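Local coordinates for aldehyde dehydrogenase (Burkholderia cenocepacia, PDB 4O6R), which probably oxidises aldehydes to the corresponding acids with NAD(P)+ as cofactor, and holds adenosine monophosphate in its nucleotide pocket in this crystal, at residues 285-290 with 330-335; 373-378 with 393-398; 108-113 with 158-163; 29-34 with 368-373; 22-27 with 44-49. All coordinates share one frame; numbering follows the deposited sequence. Where two conformers were deposited one is given.

Contact 1: residues 285-290 with 330-335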
# COMPACT_ATOMS: atom_id res chain seq x y z
N GLN A 285 25.10 -4.73 -28.26
CA GLN A 285 25.90 -3.85 -29.07
C GLN A 285 25.86 -2.40 -28.53
O GLN A 285 25.97 -1.43 -29.28
CB GLN A 285 25.41 -3.91 -30.52
CG GLN A 285 25.57 -5.26 -31.22
CD GLN A 285 24.76 -6.42 -30.64
OE1 GLN A 285 25.34 -7.39 -30.12
NE2 GLN A 285 23.42 -6.32 -30.71
N GLY A 286 25.70 -2.26 -27.23
CA GLY A 286 25.53 -0.93 -26.64
C GLY A 286 24.25 -0.18 -26.95
O GLY A 286 24.10 1.00 -26.56
N GLN A 287 23.29 -0.86 -27.57
CA GLN A 287 22.05 -0.24 -27.99
C GLN A 287 21.01 -0.43 -26.88
O GLN A 287 20.08 -1.24 -26.97
CB GLN A 287 21.58 -0.85 -29.31
CG GLN A 287 22.58 -0.70 -30.44
CD GLN A 287 22.27 -1.60 -31.65
OE1 GLN A 287 22.27 -1.15 -32.79
NE2 GLN A 287 22.00 -2.86 -31.38
N ALA A 288 21.27 0.29 -25.79
CA ALA A 288 20.49 0.19 -24.59
C ALA A 288 20.53 1.56 -23.94
O ALA A 288 21.60 2.11 -23.72
CB ALA A 288 21.07 -0.87 -23.64
N CYS A 289 19.38 2.11 -23.63
CA CYS A 289 19.37 3.44 -23.05
C CYS A 289 19.99 3.44 -21.65
O CYS A 289 20.40 4.49 -21.17
CB CYS A 289 17.95 4.02 -23.06
SG CYS A 289 17.18 4.09 -24.71
N ILE A 290 20.08 2.26 -21.01
CA ILE A 290 20.79 2.14 -19.72
C ILE A 290 22.22 1.62 -19.80
O ILE A 290 22.79 1.23 -18.76
CB ILE A 290 20.02 1.22 -18.74
CG1 ILE A 290 19.65 -0.12 -19.38
CG2 ILE A 290 18.80 1.99 -18.24
CD1 ILE A 290 19.17 -1.18 -18.38
N PRO A 330 25.92 -7.06 -35.32
CA PRO A 330 26.04 -5.75 -35.91
C PRO A 330 25.10 -4.78 -35.22
O PRO A 330 24.22 -5.22 -34.48
CB PRO A 330 25.57 -5.99 -37.34
CG PRO A 330 24.55 -7.06 -37.21
CD PRO A 330 25.04 -7.94 -36.10
N LEU A 331 25.27 -3.50 -35.51
CA LEU A 331 24.27 -2.50 -35.14
C LEU A 331 23.02 -2.68 -35.99
O LEU A 331 23.06 -3.31 -37.04
CB LEU A 331 24.82 -1.09 -35.31
CG LEU A 331 26.13 -0.82 -34.58
CD1 LEU A 331 26.47 0.65 -34.61
CD2 LEU A 331 26.08 -1.29 -33.16
N THR A 332 21.90 -2.14 -35.53
CA THR A 332 20.62 -2.46 -36.17
C THR A 332 20.42 -1.75 -37.55
O THR A 332 19.70 -2.26 -38.42
CB THR A 332 19.46 -2.21 -35.18
OG1 THR A 332 19.58 -3.11 -34.05
CG2 THR A 332 18.16 -2.43 -35.82
N SER A 333 21.05 -0.60 -37.78
CA SER A 333 20.86 0.11 -39.04
C SER A 333 22.11 0.78 -39.53
O SER A 333 22.98 1.16 -38.73
CB SER A 333 19.77 1.18 -38.89
OG SER A 333 20.29 2.29 -38.19
N LYS A 334 22.19 0.95 -40.84
CA LYS A 334 23.28 1.66 -41.48
C LYS A 334 23.46 3.07 -40.88
O LYS A 334 24.56 3.48 -40.57
CB LYS A 334 23.04 1.71 -43.00
CG LYS A 334 24.11 2.44 -43.81
CD LYS A 334 25.51 1.92 -43.50
CE LYS A 334 26.56 2.48 -44.46
NZ LYS A 334 27.90 2.39 -43.81
N GLN A 335 22.35 3.76 -40.67
CA GLN A 335 22.39 5.12 -40.16
C GLN A 335 23.02 5.19 -38.78
O GLN A 335 23.79 6.11 -38.48
CB GLN A 335 20.99 5.72 -40.11
CG GLN A 335 20.41 5.94 -41.50
CD GLN A 335 19.69 4.73 -42.12
OE1 GLN A 335 19.83 3.58 -41.69
NE2 GLN A 335 18.92 5.00 -43.18
O HOH W 1 21.93 -5.29 -33.01
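One direct hydrogen bond to Gln287 and a water held by both glutamines link the loop 285-290 to residues 330-335, where the chain enters helix 334-349. Gln287 is extended beyond CG and brings its amide against the opposite backbone. There Thr332 N donates to Gln287 OE1 at 2.9 Å, with an N-H...O angle of 151°, approaching in the carbonyl plane on a lone pair. The chain of Gln285 bends at chi2 (64°), so that its NE2 turns toward the same spot as Gln287 NE2. Both nitrogens donate to one water, which in turn donates to Pro330 O at 2.7 Å. Gln285 OE1 accepts from Gly329 N, and Thr332 OG1 is bonded to Thr98 O. Van der Waals contacts fill in beside these bonds. Gln285 CG rests 3.5 Å from Pro330 O, and its CB meets Leu331 CD2 at 3.8 Å. Gln287 OE1 also lies close over the backbone of Leu331, 3.4 Å from CA. The loop carries the cysteine signature of the aldehyde dehydrogenases, consistent with Cys289 being the nucleophile as in relatives. All the touching residues are buried, and each amide has its oxygen on a backbone N-H and its nitrogen on the shared water. A flip of either amide would set its NH2 against a backbone N-H, so the bonds probably fix both rotations and tie the loop preceding Cys289 to the start of helix 334-349.

Contact 2: residues 373-378 with 393-398; sequences RPTIVE and GPFVTV
Four backbone hydrogen bonds link strands 375-378 and 395-398 in parallel register, with short axes 4.7 Å apart and inclined by 19°. Thr375 N donates to Pro394 O and Val377 N to Val396 O, both nearly along the C=O axis; the second is the straightest of the ladder, at 168°. Between and beyond them Val396 N donates to Thr375 O, and Val398 N to Val377 O at 2.8 Å, each in the carbonyl plane. CA-H...O contacts add to the pairing, such as Phe395 CA to Thr375 O at 3.3 Å.

On the face bearing Ile376, Val396 and Val398, Ile376 CG1 lies alongside Val396 CG1 at 3.7 Å, the two side chains pointing the same way, while Ile376 CG2 crosses to Val398 CG2. On the other face Phe395 has CG anti to its backbone N (chi1 -177°), which brings the ring beside Thr375 and Val377; Val377 CG2 reaches Phe395 CZ at 3.8 Å. Further out, Thr375 OG1 donates to Arg373 O at 2.8 Å, and Thr397 OG1 is bonded to Val386 O. Glu378 forms a salt bridge with Arg400.

The pair belongs to the beta-alpha-beta unit of strand 375-378, helix 385-388 and strand 395-401. Strand 353-356 runs antiparallel beyond 375-378, and helices 302-315 and 270-282 cover the face of Ile376 and Val396.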
# COMPACT_ATOMS: atom_id res chain seq x y z
N ARG A 373 33.59 -2.74 -34.15
CA ARG A 373 34.24 -3.42 -33.04
C ARG A 373 33.96 -2.70 -31.72
O ARG A 373 33.70 -1.51 -31.71
CB ARG A 373 35.75 -3.49 -33.26
CG ARG A 373 36.14 -4.35 -34.46
CD ARG A 373 37.65 -4.36 -34.66
NE ARG A 373 38.19 -3.01 -34.57
CZ ARG A 373 38.70 -2.31 -35.57
NH1 ARG A 373 39.12 -1.07 -35.32
NH2 ARG A 373 38.83 -2.83 -36.82
N PRO A 374 34.00 -3.45 -30.61
CA PRO A 374 33.88 -2.82 -29.29
C PRO A 374 34.93 -1.74 -29.16
O PRO A 374 36.10 -1.98 -29.47
CB PRO A 374 34.16 -3.98 -28.32
CG PRO A 374 33.80 -5.21 -29.08
CD PRO A 374 34.11 -4.92 -30.53
N THR A 375 34.49 -0.55 -28.78
CA THR A 375 35.32 0.64 -28.82
C THR A 375 35.41 1.25 -27.40
O THR A 375 34.40 1.40 -26.72
CB THR A 375 34.74 1.63 -29.82
OG1 THR A 375 34.71 1.04 -31.13
CG2 THR A 375 35.55 2.87 -29.89
N ILE A 376 36.64 1.52 -26.98
CA ILE A 376 36.96 2.10 -25.68
C ILE A 376 37.80 3.35 -25.89
O ILE A 376 38.88 3.26 -26.49
CB ILE A 376 37.74 1.08 -24.81
CG1 ILE A 376 36.91 -0.16 -24.55
CG2 ILE A 376 38.16 1.69 -23.47
CD1 ILE A 376 37.72 -1.28 -23.92
N VAL A 377 37.33 4.49 -25.39
CA VAL A 377 38.01 5.76 -25.58
C VAL A 377 38.23 6.40 -24.23
O VAL A 377 37.27 6.61 -23.49
CB VAL A 377 37.17 6.75 -26.41
CG1 VAL A 377 37.84 8.10 -26.47
CG2 VAL A 377 36.93 6.22 -27.80
N GLU A 378 39.48 6.74 -23.93
CA GLU A 378 39.75 7.51 -22.74
C GLU A 378 39.64 8.99 -23.08
O GLU A 378 40.38 9.48 -23.94
CB GLU A 378 41.09 7.15 -22.14
CG GLU A 378 41.31 7.81 -20.80
CD GLU A 378 42.10 6.98 -19.79
OE1 GLU A 378 42.75 5.95 -20.12
OE2 GLU A 378 42.08 7.39 -18.64
N GLY A 393 26.05 2.89 -29.05
CA GLY A 393 26.75 1.80 -29.76
C GLY A 393 27.69 1.14 -28.76
O GLY A 393 27.69 1.53 -27.56
N PRO A 394 28.50 0.18 -29.23
CA PRO A 394 29.35 -0.59 -28.32
C PRO A 394 30.58 0.25 -28.05
O PRO A 394 31.67 -0.05 -28.52
CB PRO A 394 29.69 -1.84 -29.13
CG PRO A 394 29.68 -1.36 -30.56
CD PRO A 394 28.57 -0.33 -30.61
N PHE A 395 30.38 1.34 -27.31
CA PHE A 395 31.31 2.45 -27.27
C PHE A 395 31.31 2.99 -25.86
O PHE A 395 30.32 3.49 -25.41
CB PHE A 395 30.82 3.53 -28.27
CG PHE A 395 31.72 4.72 -28.41
CD1 PHE A 395 31.93 5.60 -27.34
CD2 PHE A 395 32.29 5.03 -29.63
CE1 PHE A 395 32.74 6.71 -27.49
CE2 PHE A 395 33.08 6.16 -29.79
CZ PHE A 395 33.31 7.00 -28.72
N VAL A 396 32.43 2.87 -25.16
CA VAL A 396 32.50 3.35 -23.77
C VAL A 396 33.56 4.44 -23.61
O VAL A 396 34.64 4.35 -24.20
CB VAL A 396 32.68 2.18 -22.77
CG1 VAL A 396 33.95 1.38 -23.07
CG2 VAL A 396 32.63 2.67 -21.31
N THR A 397 33.20 5.48 -22.88
CA THR A 397 34.09 6.58 -22.58
C THR A 397 34.59 6.49 -21.15
O THR A 397 33.80 6.37 -20.21
CB THR A 397 33.39 7.92 -22.81
OG1 THR A 397 32.92 7.96 -24.17
CG2 THR A 397 34.36 9.08 -22.55
N VAL A 398 35.92 6.54 -21.01
CA VAL A 398 36.57 6.37 -19.72
C VAL A 398 37.00 7.70 -19.17
O VAL A 398 37.63 8.51 -19.88
CB VAL A 398 37.80 5.48 -19.82
CG1 VAL A 398 38.33 5.13 -18.43
CG2 VAL A 398 37.48 4.21 -20.57

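Contact 3: residues 108-113 with 158-163; sequences LDVPRT and FPLMFT. With NO3 (nitrate ion), chain F.
Arg112 and Met161 cross obliquely between two helices, the sulfur lying along the arginine from CB and CD to NH1: Met161 SD is 3.4 Å from Arg112 CD. Beyond this crossing the guanidinium holds a nitrate, probably from the crystallisation liquor, whose O2 lies in the guanidinium plane at its edge and accepts from both NH1 and NH2, each at 2.9 Å; Lys448 NZ binds the same ion. The ring of Phe158 has Met161 CE over one face, offset toward the rim. At its edge comes Asp109 OD1, 3.6 Å from Phe158 CD1, the carboxylate turned 72° from the ring, while Asp109 OD2 is bonded to His100.

The helical parts 108-113 and 159-163 run parallel at 3°, with axes 8.3 Å apart. The first is kinked at Pro111; the second opens the helix that follows strand 138-153, in the part of the fold that binds the nucleotide. Thr113 points toward this helix with OG1 anti to its carbonyl carbon, only 3.1 Å from Met161 CA. The hydroxyl donates back along its own helix to Asp109 O at 2.6 Å, from above the carbonyl plane, and Thr113 N donates to the same oxygen. Val110 CG2 meets Leu160 CD2 at 3.7 Å.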
# COMPACT_ATOMS: atom_id res chain seq x y z
N LEU A 108 17.94 -13.99 -23.26
CA LEU A 108 17.55 -12.72 -22.71
C LEU A 108 16.26 -12.18 -23.33
O LEU A 108 15.28 -12.00 -22.60
CB LEU A 108 18.71 -11.71 -22.81
CG LEU A 108 19.95 -12.02 -21.96
CD1 LEU A 108 21.16 -11.21 -22.40
CD2 LEU A 108 19.68 -11.81 -20.47
N ASP A 109 16.24 -11.90 -24.64
CA ASP A 109 15.07 -11.27 -25.27
C ASP A 109 13.77 -12.06 -25.02
O ASP A 109 12.75 -11.51 -24.53
CB ASP A 109 15.24 -11.04 -26.78
CG ASP A 109 16.36 -10.04 -27.15
OD1 ASP A 109 16.60 -9.04 -26.41
OD2 ASP A 109 16.98 -10.23 -28.23
N VAL A 110 13.75 -13.34 -25.37
CA VAL A 110 12.52 -14.10 -25.21
C VAL A 110 12.12 -14.31 -23.72
O VAL A 110 11.02 -13.96 -23.34
CB VAL A 110 12.56 -15.44 -25.99
CG1 VAL A 110 11.34 -16.27 -25.69
CG2 VAL A 110 12.65 -15.18 -27.49
N PRO A 111 13.03 -14.81 -22.86
CA PRO A 111 12.70 -15.01 -21.45
C PRO A 111 12.24 -13.73 -20.73
O PRO A 111 11.31 -13.79 -19.95
CB PRO A 111 14.02 -15.50 -20.84
CG PRO A 111 14.73 -16.15 -21.97
CD PRO A 111 14.38 -15.32 -23.18
N ARG A 112 12.86 -12.60 -21.01
CA ARG A 112 12.48 -11.35 -20.33
C ARG A 112 11.09 -10.93 -20.74
O ARG A 112 10.32 -10.44 -19.94
CB ARG A 112 13.48 -10.22 -20.60
CG ARG A 112 14.76 -10.24 -19.75
CD ARG A 112 15.83 -9.44 -20.48
NE ARG A 112 16.78 -8.74 -19.64
CZ ARG A 112 17.62 -7.79 -20.05
NH1 ARG A 112 17.63 -7.37 -21.31
NH2 ARG A 112 18.46 -7.25 -19.18
N THR A 113 10.77 -11.14 -22.02
CA THR A 113 9.45 -10.82 -22.55
C THR A 113 8.40 -11.70 -21.91
O THR A 113 7.41 -11.20 -21.41
CB THR A 113 9.42 -10.97 -24.10
OG1 THR A 113 10.46 -10.19 -24.67
CG2 THR A 113 8.12 -10.51 -24.66
N PHE A 158 15.18 -3.16 -28.40
CA PHE A 158 14.68 -4.37 -27.73
C PHE A 158 13.22 -4.53 -28.13
O PHE A 158 12.33 -4.47 -27.29
CB PHE A 158 14.79 -4.24 -26.21
CG PHE A 158 16.20 -4.31 -25.66
CD1 PHE A 158 16.91 -5.50 -25.68
CD2 PHE A 158 16.77 -3.21 -25.03
CE1 PHE A 158 18.17 -5.59 -25.13
CE2 PHE A 158 18.04 -3.29 -24.47
CZ PHE A 158 18.75 -4.48 -24.52
N PRO A 159 12.95 -4.71 -29.43
CA PRO A 159 11.55 -4.66 -29.85
C PRO A 159 10.69 -5.74 -29.23
O PRO A 159 9.55 -5.44 -28.84
CB PRO A 159 11.61 -4.80 -31.37
CG PRO A 159 12.99 -5.18 -31.71
CD PRO A 159 13.88 -4.84 -30.56
N LEU A 160 11.19 -6.95 -29.13
CA LEU A 160 10.39 -8.02 -28.53
C LEU A 160 10.13 -7.71 -27.06
O LEU A 160 8.98 -7.72 -26.60
CB LEU A 160 11.08 -9.37 -28.68
CG LEU A 160 10.39 -10.60 -28.11
CD1 LEU A 160 9.01 -10.77 -28.74
CD2 LEU A 160 11.24 -11.84 -28.32
N MET A 161 11.17 -7.38 -26.32
CA MET A 161 11.02 -7.11 -24.89
C MET A 161 10.07 -5.93 -24.64
O MET A 161 9.27 -5.96 -23.70
CB MET A 161 12.38 -6.84 -24.26
CG MET A 161 12.53 -7.31 -22.82
SD MET A 161 14.27 -7.12 -22.34
CE MET A 161 14.44 -5.32 -22.53
N PHE A 162 10.15 -4.92 -25.49
CA PHE A 162 9.28 -3.74 -25.34
C PHE A 162 7.81 -4.06 -25.50
O PHE A 162 7.00 -3.36 -24.90
CB PHE A 162 9.65 -2.62 -26.31
CG PHE A 162 10.93 -1.91 -25.97
CD1 PHE A 162 11.32 -1.74 -24.68
CD2 PHE A 162 11.71 -1.40 -26.98
CE1 PHE A 162 12.51 -1.10 -24.38
CE2 PHE A 162 12.87 -0.74 -26.69
CZ PHE A 162 13.27 -0.58 -25.40
N THR A 163 7.46 -5.09 -26.28
CA THR A 163 6.04 -5.49 -26.34
C THR A 163 5.49 -5.77 -24.96
O THR A 163 4.38 -5.36 -24.62
CB THR A 163 5.74 -6.71 -27.26
OG1 THR A 163 6.32 -7.92 -26.74
CG2 THR A 163 6.26 -6.47 -28.67
N NO3 F . 19.01 -4.13 -21.02
O1 NO3 F . 17.82 -4.02 -20.69
O2 NO3 F . 19.65 -5.36 -21.01
O3 NO3 F . 19.74 -3.02 -21.42
O HOH W 2 14.04 -7.50 -27.56

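Contact 4: residues 29-34 with 368-373; sequences DVLNPH and NGYYVR
Three flat groups meet here, each differently used. The ring of Tyr370 has Pro33 O over one face, 3.8 Å above its plane and offset toward the rim, and Pro33 CB packs against Tyr370 CD2 at 3.5 Å. The imidazole of His34 and the phenol of Tyr371 meet rim to rim with planes at 87°, neither lying over the other. Tyr371 OH lies at the imidazole edge, in its plane, and makes a nearly straight hydrogen bond (176°) with His34 ND1 at 2.7 Å; the same hydroxyl has a weak bond with Gly319 O. The imidazole is swung there by a CG anti to the backbone N (chi1 166°). His34 O lies near the plane of the Tyr371 ring at its edge, 3.7 Å from CE2.

One backbone bond joins the two segments beside these rings. Tyr370 N donates to Pro33 O at 3.0 Å, nearly along the C=O axis, while Gly369 CA comes within 3.0 Å of His34 O. A water bridges from His34 O to Asn368 N. Within 29-34 the turn is set by Asn32 OD1, which accepts from His34 N at 2.9 Å: an Asx turn. At the far end of the Tyr370 ring, Leu31 crosses the tyrosine at about a right angle, with Leu31 CD1 3.6 Å from Tyr370 OH.

Strand 27-32 pairs antiparallel with strand 37-43, against which Leu31 and Asn32 also pack. The loop 368-373 leans on helix 334-349 through Tyr370 and Val372 and leads directly into strand 375-378.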
# COMPACT_ATOMS: atom_id res chain seq x y z
N ASP A 29 10.61 -1.47 -46.50
CA ASP A 29 11.55 -2.59 -46.59
C ASP A 29 12.20 -2.82 -45.22
O ASP A 29 12.65 -1.86 -44.59
CB ASP A 29 12.65 -2.34 -47.63
CG ASP A 29 12.19 -2.53 -49.07
OD1 ASP A 29 11.00 -2.78 -49.36
OD2 ASP A 29 13.06 -2.42 -49.95
N VAL A 30 12.23 -4.07 -44.76
CA VAL A 30 12.84 -4.44 -43.49
C VAL A 30 14.13 -5.14 -43.82
O VAL A 30 14.14 -6.12 -44.57
CB VAL A 30 11.96 -5.37 -42.67
CG1 VAL A 30 12.67 -5.78 -41.38
CG2 VAL A 30 10.64 -4.67 -42.36
N LEU A 31 15.22 -4.62 -43.28
CA LEU A 31 16.56 -5.08 -43.62
C LEU A 31 17.15 -5.99 -42.55
O LEU A 31 16.85 -5.85 -41.33
CB LEU A 31 17.50 -3.91 -43.93
CG LEU A 31 17.02 -2.89 -44.97
CD1 LEU A 31 18.08 -1.84 -45.25
CD2 LEU A 31 16.66 -3.62 -46.24
N ASN A 32 17.97 -6.92 -43.01
CA ASN A 32 18.81 -7.74 -42.16
C ASN A 32 20.13 -7.01 -41.95
O ASN A 32 20.89 -6.84 -42.89
CB ASN A 32 19.06 -9.08 -42.84
CG ASN A 32 19.92 -10.02 -42.01
OD1 ASN A 32 20.55 -9.61 -41.03
ND2 ASN A 32 19.93 -11.30 -42.39
N PRO A 33 20.42 -6.58 -40.71
CA PRO A 33 21.68 -5.85 -40.46
C PRO A 33 22.98 -6.65 -40.60
O PRO A 33 24.05 -6.06 -40.66
CB PRO A 33 21.50 -5.33 -39.05
CG PRO A 33 20.56 -6.30 -38.41
CD PRO A 33 19.68 -6.86 -39.48
N HIS A 34 22.90 -7.97 -40.73
CA HIS A 34 24.11 -8.76 -41.03
C HIS A 34 24.66 -8.50 -42.43
O HIS A 34 25.89 -8.51 -42.66
CB HIS A 34 23.85 -10.25 -40.81
CG HIS A 34 24.89 -11.14 -41.40
ND1 HIS A 34 26.16 -11.24 -40.87
CD2 HIS A 34 24.86 -11.98 -42.46
CE1 HIS A 34 26.87 -12.09 -41.59
NE2 HIS A 34 26.11 -12.55 -42.57
N ASN A 368 29.11 -6.44 -45.62
CA ASN A 368 27.83 -5.85 -45.98
C ASN A 368 26.90 -5.59 -44.80
O ASN A 368 25.78 -5.11 -44.99
CB ASN A 368 27.13 -6.74 -46.98
CG ASN A 368 27.84 -6.78 -48.30
OD1 ASN A 368 28.03 -7.83 -48.86
ND2 ASN A 368 28.25 -5.62 -48.79
N GLY A 369 27.38 -5.86 -43.59
CA GLY A 369 26.62 -5.64 -42.39
C GLY A 369 27.08 -4.42 -41.62
O GLY A 369 28.16 -3.88 -41.88
N TYR A 370 26.28 -4.04 -40.62
CA TYR A 370 26.47 -2.77 -39.93
C TYR A 370 27.34 -2.96 -38.69
O TYR A 370 26.98 -2.56 -37.59
CB TYR A 370 25.14 -2.14 -39.59
CG TYR A 370 24.15 -2.16 -40.73
CD1 TYR A 370 24.54 -1.88 -42.04
CD2 TYR A 370 22.80 -2.42 -40.50
CE1 TYR A 370 23.61 -1.89 -43.08
CE2 TYR A 370 21.88 -2.44 -41.53
CZ TYR A 370 22.28 -2.16 -42.81
OH TYR A 370 21.35 -2.17 -43.80
N TYR A 371 28.52 -3.54 -38.91
CA TYR A 371 29.39 -3.98 -37.82
C TYR A 371 30.44 -2.95 -37.40
O TYR A 371 31.10 -2.31 -38.25
CB TYR A 371 30.14 -5.25 -38.20
CG TYR A 371 29.29 -6.50 -38.32
CD1 TYR A 371 29.02 -7.29 -37.19
CD2 TYR A 371 28.77 -6.89 -39.54
CE1 TYR A 371 28.24 -8.43 -37.30
CE2 TYR A 371 28.02 -8.05 -39.65
CZ TYR A 371 27.74 -8.80 -38.53
OH TYR A 371 27.00 -9.96 -38.65
N VAL A 372 30.60 -2.82 -36.09
CA VAL A 372 31.71 -2.07 -35.54
C VAL A 372 32.28 -2.82 -34.33
O VAL A 372 31.55 -3.48 -33.59
CB VAL A 372 31.29 -0.62 -35.21
CG1 VAL A 372 30.22 -0.56 -34.16
CG2 VAL A 372 32.49 0.21 -34.78
N ARG A 373 33.59 -2.74 -34.15
CA ARG A 373 34.24 -3.42 -33.04
C ARG A 373 33.96 -2.70 -31.72
O ARG A 373 33.70 -1.51 -31.71
CB ARG A 373 35.75 -3.49 -33.26
CG ARG A 373 36.14 -4.35 -34.46
CD ARG A 373 37.65 -4.36 -34.66
NE ARG A 373 38.19 -3.01 -34.57
CZ ARG A 373 38.70 -2.31 -35.57
NH1 ARG A 373 39.12 -1.07 -35.32
NH2 ARG A 373 38.83 -2.83 -36.82
O HOH W 3 27.93 -9.15 -44.44

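Contact 5: residues 22-27 with 44-49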
# COMPACT_ATOMS: atom_id res chain seq x y z
N ALA A 22 -2.14 -1.64 -45.31
CA ALA A 22 -2.38 -0.22 -45.06
C ALA A 22 -3.41 0.35 -46.05
O ALA A 22 -3.49 -0.08 -47.19
CB ALA A 22 -1.08 0.55 -45.16
N VAL A 23 -4.21 1.30 -45.59
CA VAL A 23 -5.18 2.01 -46.42
C VAL A 23 -4.59 2.52 -47.76
O VAL A 23 -5.19 2.30 -48.81
CB VAL A 23 -5.79 3.19 -45.61
CG1 VAL A 23 -6.43 4.25 -46.48
CG2 VAL A 23 -6.81 2.63 -44.62
N ASP A 24 -3.42 3.17 -47.71
CA ASP A 24 -2.75 3.68 -48.93
C ASP A 24 -1.91 2.61 -49.66
O ASP A 24 -1.30 2.90 -50.67
CB ASP A 24 -1.84 4.87 -48.57
CG ASP A 24 -2.62 6.08 -48.04
OD1 ASP A 24 -3.87 6.12 -48.16
OD2 ASP A 24 -1.97 7.00 -47.50
N ARG A 25 -1.85 1.41 -49.09
CA ARG A 25 -1.16 0.27 -49.69
C ARG A 25 0.36 0.45 -49.72
O ARG A 25 1.06 -0.24 -50.47
CB ARG A 25 -1.76 -0.06 -51.09
N GLY A 26 0.88 1.35 -48.89
CA GLY A 26 2.31 1.58 -48.78
C GLY A 26 3.02 0.44 -48.06
O GLY A 26 2.42 -0.29 -47.25
N THR A 27 4.30 0.31 -48.36
CA THR A 27 5.15 -0.63 -47.67
C THR A 27 6.48 -0.01 -47.27
O THR A 27 6.86 1.05 -47.77
CB THR A 27 5.45 -1.86 -48.53
OG1 THR A 27 6.06 -1.44 -49.74
CG2 THR A 27 4.18 -2.60 -48.81
N ALA A 44 2.88 -0.31 -44.36
CA ALA A 44 3.31 0.97 -43.78
C ALA A 44 2.11 1.81 -43.33
O ALA A 44 1.44 2.47 -44.15
CB ALA A 44 4.14 1.74 -44.79
N ALA A 45 1.84 1.81 -42.03
CA ALA A 45 0.70 2.57 -41.50
C ALA A 45 0.91 4.06 -41.65
O ALA A 45 2.00 4.58 -41.39
CB ALA A 45 0.47 2.21 -40.03
N THR A 46 -0.16 4.74 -42.04
CA THR A 46 -0.22 6.21 -42.03
C THR A 46 -1.38 6.62 -41.14
O THR A 46 -1.98 5.77 -40.46
CB THR A 46 -0.42 6.76 -43.45
OG1 THR A 46 -1.71 6.34 -43.98
CG2 THR A 46 0.69 6.30 -44.32
N ALA A 47 -1.70 7.90 -41.13
CA ALA A 47 -2.71 8.45 -40.22
C ALA A 47 -4.06 7.74 -40.32
O ALA A 47 -4.68 7.44 -39.31
CB ALA A 47 -2.88 9.93 -40.49
N ALA A 48 -4.50 7.43 -41.54
CA ALA A 48 -5.78 6.74 -41.72
C ALA A 48 -5.80 5.38 -41.03
O ALA A 48 -6.83 4.94 -40.54
CB ALA A 48 -6.10 6.60 -43.20
N ASP A 49 -4.65 4.71 -40.98
CA ASP A 49 -4.57 3.40 -40.34
C ASP A 49 -4.55 3.54 -38.83
O ASP A 49 -5.19 2.77 -38.12
CB ASP A 49 -3.30 2.68 -40.78
CG ASP A 49 -3.27 2.43 -42.28
OD1 ASP A 49 -4.12 1.64 -42.78
OD2 ASP A 49 -2.41 3.06 -42.95
O HOH W 4 -1.98 3.89 -45.40
O HOH W 5 0.44 3.05 -46.60
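A type I turn from Ala22 to Arg25, whose last residue has positive phi (69°), carries the chain past residues 44-49, and Ala44 N donates to Gly26 O at 2.9 Å from well above the carbonyl plane. The main side chain is Asp49, in the first turn of helix 47-66. Its OD1 accepts from Val23 N through the syn lone pair, at 2.8 Å and 169°. Its OD2 uses the anti lone pair for Thr46 N, at 3.0 Å and 173°. This second bond reaches the N-cap residue's backbone, three residues back; the threonine hydroxyl makes no capping bond. Instead Thr46 OG1 is bonded to a water, which accepts from Asp24 N and donates to Asp49 OD2 at 2.6 Å. A second water spans Gly26 N and Ala44 O.

Apolar contact is slight: Val23 CG1 meets Ala48 CB at 4.0 Å. Ala22 CB packs on a carbonyl, 3.3 Å from Ala44 O. Ala45 points away from 22-27, touches Ala216 of helix 213-222 and shares a backbone bond with Pro210.

Both carboxylate oxygens of the buried Asp49 are thus gripped by N-H groups, with one water besides, at the amino end of a helix. Such surroundings would probably favour the ionised form, although Asp24 OD2 is only 6.0 Å from Asp49 OD2. One carboxylate thereby links the turn to the start of the helix.

In the fold
Contacts 1, 2 and 3 are buried, whereas contacts 4 and 5 are partly exposed. Contact 2 is regular parallel sheet pairing, and contact 3 pairs helices largely through side-chain packing. Contact 1 sets glutamine amides and a water on the backbone; contact 4 combines one backbone bond with a histidine-tyrosine bond. Contacts 1, 2 and 4 form one connected patch: Leu331 probably hydrogen-bonds to Tyr370, Pro394 packs against Gln285, and Arg373 belongs to both contacts 2 and 4. Contact 3 joins this patch where Phe158 touches Gln287 and Ala288. Contact 5 lies away from the others in space but precedes contact 4 along strand 27-32, and depends most on a charged group and on water.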